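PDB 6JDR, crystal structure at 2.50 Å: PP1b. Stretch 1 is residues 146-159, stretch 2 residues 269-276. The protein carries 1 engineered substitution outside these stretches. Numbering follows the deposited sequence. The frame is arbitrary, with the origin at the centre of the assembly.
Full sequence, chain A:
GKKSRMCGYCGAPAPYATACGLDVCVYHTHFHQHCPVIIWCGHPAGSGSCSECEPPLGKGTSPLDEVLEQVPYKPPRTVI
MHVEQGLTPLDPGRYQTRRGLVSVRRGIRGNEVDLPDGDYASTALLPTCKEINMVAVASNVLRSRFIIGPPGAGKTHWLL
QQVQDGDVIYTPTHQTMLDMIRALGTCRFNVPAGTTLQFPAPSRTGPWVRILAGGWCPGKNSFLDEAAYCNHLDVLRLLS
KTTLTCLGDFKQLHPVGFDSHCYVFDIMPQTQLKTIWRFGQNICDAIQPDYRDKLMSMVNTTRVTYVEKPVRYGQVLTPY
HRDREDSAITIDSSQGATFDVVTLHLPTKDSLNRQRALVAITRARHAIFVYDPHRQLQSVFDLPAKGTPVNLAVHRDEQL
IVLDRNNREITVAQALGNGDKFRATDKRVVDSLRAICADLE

Stretch 1 (146-159) FIIGPPGAGKTHWL
Stretch 2, residues 269-276: PQTQLKTI

Two parallel neighbouring strands, Phe146-Ile148 and Gln270-Ile276, join the stretches; their axes approach to 4.7 Å at 24°, and 621 Å² is buried, both sides summed. Phe146 pairs with Gln270, Ile147 with Thr271 and Ile148 with Gln272, CA to CA 4.7-4.9 Å, all with extended backbones (phi/psi -87/128 at Ile148, -132/112 at Thr271). Four backbone hydrogen bonds form the ladder: Phe146 N gives to Pro269 O (2.8 Å), Thr271 N to Phe146 O (3.0 Å), Ile148 N to Thr271 O (2.8 Å) and Leu273 N to Ile148 O (2.9 Å). Phe146 and Ile148 thus use both N and O across the seam, whereas Ile147 makes no hydrogen bond there, its CA-H facing Thr271 O (CA to O 3.5 Å).

Past the ladder, the Gln272 side chain (chi1 t, chi2 p, chi3 75°) takes over. Its NE2 donates to Gly149 O at 3.0 Å and, within its own strand, to Leu273 O at 3.2 Å, so one amide satisfies two carbonyls; Ile148 O, 3.3 Å from Gln272 NE2, is at a poor angle and keeps Leu273 N as its donor.

Ile148 (m, t) shares a sheet face with Phe146, Gln270 and Gln272; Ile147 (m, p) and Thr271 (m) occupy the other. Leu273 (chi1 -97°, between wells; chi2 p) points toward stretch 1 and is buried. Its CD1 and CD2 each pack 3.7 Å from Ile147 CG2 and against Trp158, CD2 coming to 4.1 Å from Trp158 CD1, obliquely to the ring. Trp158 (t, 93°) reaches it from the helix, where Trp158 N donates a hydrogen bond to Gly154 O (3.0 Å). Pro150, lacking an amide hydrogen, packs its CD 4.0 Å from Leu273 CB and its CG 3.7 Å from Thr275 CG2 (chi1 p). Gly154, the N-cap, has phi/psi 113/-30, which calls for glycine; at Gly149 a CB would clash with Lys155 CE.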

# COMPACT_ATOMS: atom_id res chain seq x y z
N PHE A 146 4.82 2.77 -2.79
CA PHE A 146 3.74 3.34 -3.57
C PHE A 146 3.36 2.39 -4.71
O PHE A 146 4.11 2.24 -5.67
CB PHE A 146 4.15 4.71 -4.14
CG PHE A 146 3.00 5.48 -4.73
CD1 PHE A 146 2.28 6.37 -3.96
CD2 PHE A 146 2.64 5.31 -6.06
CE1 PHE A 146 1.22 7.09 -4.49
CE2 PHE A 146 1.58 6.02 -6.60
CZ PHE A 146 0.87 6.91 -5.82
N ILE A 147 2.19 1.76 -4.60
CA ILE A 147 1.70 0.82 -5.60
C ILE A 147 0.96 1.56 -6.71
O ILE A 147 -0.16 2.04 -6.51
CB ILE A 147 0.78 -0.26 -4.97
CG1 ILE A 147 1.60 -1.31 -4.21
CG2 ILE A 147 -0.02 -1.00 -6.05
CD1 ILE A 147 2.43 -0.77 -3.07
N ILE A 148 1.59 1.65 -7.88
CA ILE A 148 0.98 2.28 -9.04
C ILE A 148 0.18 1.23 -9.78
O ILE A 148 0.69 0.16 -10.10
CB ILE A 148 2.04 2.85 -10.01
CG1 ILE A 148 3.02 3.78 -9.28
CG2 ILE A 148 1.36 3.61 -11.15
CD1 ILE A 148 4.20 4.21 -10.12
N GLY A 149 -1.09 1.53 -10.07
CA GLY A 149 -1.96 0.58 -10.74
C GLY A 149 -1.73 0.53 -12.24
O GLY A 149 -0.99 1.36 -12.78
N PRO A 150 -2.36 -0.44 -12.92
CA PRO A 150 -2.28 -0.55 -14.37
C PRO A 150 -3.32 0.33 -15.06
O PRO A 150 -4.15 0.94 -14.37
CB PRO A 150 -2.60 -2.03 -14.61
CG PRO A 150 -3.54 -2.38 -13.51
CD PRO A 150 -3.21 -1.50 -12.34
N PRO A 151 -3.29 0.43 -16.40
CA PRO A 151 -4.29 1.20 -17.15
C PRO A 151 -5.73 0.79 -16.86
O PRO A 151 -6.58 1.65 -16.61
CB PRO A 151 -3.93 0.92 -18.61
CG PRO A 151 -2.46 0.65 -18.58
CD PRO A 151 -2.21 -0.06 -17.28
N GLY A 152 -6.00 -0.52 -16.88
CA GLY A 152 -7.35 -1.03 -16.61
C GLY A 152 -7.63 -1.22 -15.13
O GLY A 152 -7.11 -0.48 -14.29
N ALA A 153 -8.46 -2.21 -14.82
CA ALA A 153 -8.83 -2.54 -13.44
C ALA A 153 -7.81 -3.47 -12.80
O ALA A 153 -6.76 -3.74 -13.38
CB ALA A 153 -10.22 -3.17 -13.42
N GLY A 154 -8.12 -3.95 -11.59
CA GLY A 154 -7.26 -4.91 -10.88
C GLY A 154 -6.62 -4.34 -9.62
O GLY A 154 -6.36 -5.08 -8.67
N LYS A 155 -6.38 -3.03 -9.62
CA LYS A 155 -5.77 -2.34 -8.48
C LYS A 155 -6.59 -2.47 -7.19
O LYS A 155 -6.03 -2.52 -6.09
CB LYS A 155 -5.50 -0.86 -8.79
CG LYS A 155 -6.68 -0.07 -9.35
CD LYS A 155 -6.56 0.20 -10.85
CE LYS A 155 -5.60 1.35 -11.14
NZ LYS A 155 -6.30 2.66 -11.27
N THR A 156 -7.92 -2.52 -7.32
CA THR A 156 -8.81 -2.70 -6.17
C THR A 156 -8.67 -4.10 -5.58
O THR A 156 -8.71 -4.29 -4.37
CB THR A 156 -10.28 -2.46 -6.55
OG1 THR A 156 -10.40 -1.24 -7.31
CG2 THR A 156 -11.16 -2.37 -5.30
N HIS A 157 -8.51 -5.09 -6.47
CA HIS A 157 -8.41 -6.49 -6.08
C HIS A 157 -7.04 -6.85 -5.50
O HIS A 157 -6.92 -7.82 -4.74
CB HIS A 157 -8.75 -7.39 -7.26
CG HIS A 157 -10.10 -7.11 -7.87
ND1 HIS A 157 -11.27 -7.62 -7.36
CD2 HIS A 157 -10.45 -6.35 -8.94
CE1 HIS A 157 -12.29 -7.20 -8.09
NE2 HIS A 157 -11.82 -6.42 -9.05
N TRP A 158 -6.01 -6.08 -5.85
CA TRP A 158 -4.69 -6.23 -5.24
C TRP A 158 -4.77 -5.97 -3.74
O TRP A 158 -4.19 -6.71 -2.94
CB TRP A 158 -3.68 -5.25 -5.86
CG TRP A 158 -2.27 -5.40 -5.33
CD1 TRP A 158 -1.27 -6.15 -5.87
CD2 TRP A 158 -1.71 -4.77 -4.16
NE1 TRP A 158 -0.13 -6.04 -5.12
CE2 TRP A 158 -0.37 -5.20 -4.06
CE3 TRP A 158 -2.22 -3.89 -3.19
CZ2 TRP A 158 0.47 -4.78 -3.03
CZ3 TRP A 158 -1.38 -3.48 -2.17
CH2 TRP A 158 -0.05 -3.92 -2.10
N LEU A 159 -5.49 -4.91 -3.37
CA LEU A 159 -5.63 -4.50 -1.97
C LEU A 159 -6.38 -5.54 -1.14
O LEU A 159 -6.05 -5.74 0.03
CB LEU A 159 -6.34 -3.15 -1.89
CG LEU A 159 -6.61 -2.58 -0.50
CD1 LEU A 159 -5.31 -2.41 0.28
CD2 LEU A 159 -7.35 -1.26 -0.61
N PRO A 269 9.61 4.33 -2.48
CA PRO A 269 9.86 3.18 -3.35
C PRO A 269 8.59 2.79 -4.12
O PRO A 269 7.55 2.57 -3.51
CB PRO A 269 10.27 2.07 -2.37
CG PRO A 269 10.77 2.79 -1.17
CD PRO A 269 9.95 4.05 -1.08
N GLN A 270 8.69 2.71 -5.44
CA GLN A 270 7.53 2.50 -6.30
C GLN A 270 7.43 1.07 -6.85
O GLN A 270 8.44 0.42 -7.12
CB GLN A 270 7.54 3.51 -7.45
CG GLN A 270 7.20 4.92 -6.99
CD GLN A 270 7.49 5.97 -8.04
OE1 GLN A 270 7.55 5.69 -9.23
NE2 GLN A 270 7.66 7.21 -7.58
N THR A 271 6.20 0.61 -7.02
CA THR A 271 5.90 -0.70 -7.58
C THR A 271 4.81 -0.55 -8.65
O THR A 271 3.66 -0.22 -8.34
CB THR A 271 5.41 -1.67 -6.49
OG1 THR A 271 6.41 -1.79 -5.47
CG2 THR A 271 5.11 -3.05 -7.08
N GLN A 272 5.18 -0.77 -9.91
CA GLN A 272 4.24 -0.72 -11.02
C GLN A 272 3.54 -2.06 -11.18
O GLN A 272 4.19 -3.08 -11.35
CB GLN A 272 4.97 -0.36 -12.32
CG GLN A 272 4.09 -0.25 -13.55
CD GLN A 272 3.05 0.85 -13.44
OE1 GLN A 272 3.36 2.03 -13.55
NE2 GLN A 272 1.79 0.46 -13.22
N LEU A 273 2.21 -2.05 -11.12
CA LEU A 273 1.42 -3.27 -11.35
C LEU A 273 1.28 -3.56 -12.85
O LEU A 273 1.22 -2.64 -13.67
CB LEU A 273 0.03 -3.15 -10.71
CG LEU A 273 -0.20 -3.78 -9.32
CD1 LEU A 273 1.00 -3.62 -8.40
CD2 LEU A 273 -1.44 -3.18 -8.68
N LYS A 274 1.24 -4.84 -13.19
CA LYS A 274 1.04 -5.28 -14.58
C LYS A 274 -0.01 -6.39 -14.63
O LYS A 274 0.07 -7.37 -13.88
CB LYS A 274 2.35 -5.77 -15.19
CG LYS A 274 2.29 -5.99 -16.69
CD LYS A 274 3.66 -6.36 -17.25
CE LYS A 274 3.58 -6.82 -18.70
NZ LYS A 274 3.22 -5.71 -19.63
N THR A 275 -0.99 -6.23 -15.51
CA THR A 275 -2.06 -7.21 -15.67
C THR A 275 -1.61 -8.35 -16.58
O THR A 275 -1.03 -8.12 -17.64
CB THR A 275 -3.33 -6.58 -16.27
OG1 THR A 275 -3.00 -5.85 -17.45
CG2 THR A 275 -3.99 -5.65 -15.26
N ILE A 276 -1.89 -9.58 -16.15
CA ILE A 276 -1.59 -10.78 -16.94
C ILE A 276 -2.89 -11.50 -17.25
O ILE A 276 -3.69 -11.79 -16.36
CB ILE A 276 -0.63 -11.72 -16.17
CG1 ILE A 276 0.72 -11.02 -15.92
CG2 ILE A 276 -0.42 -13.03 -16.92
CD1 ILE A 276 1.44 -10.55 -17.17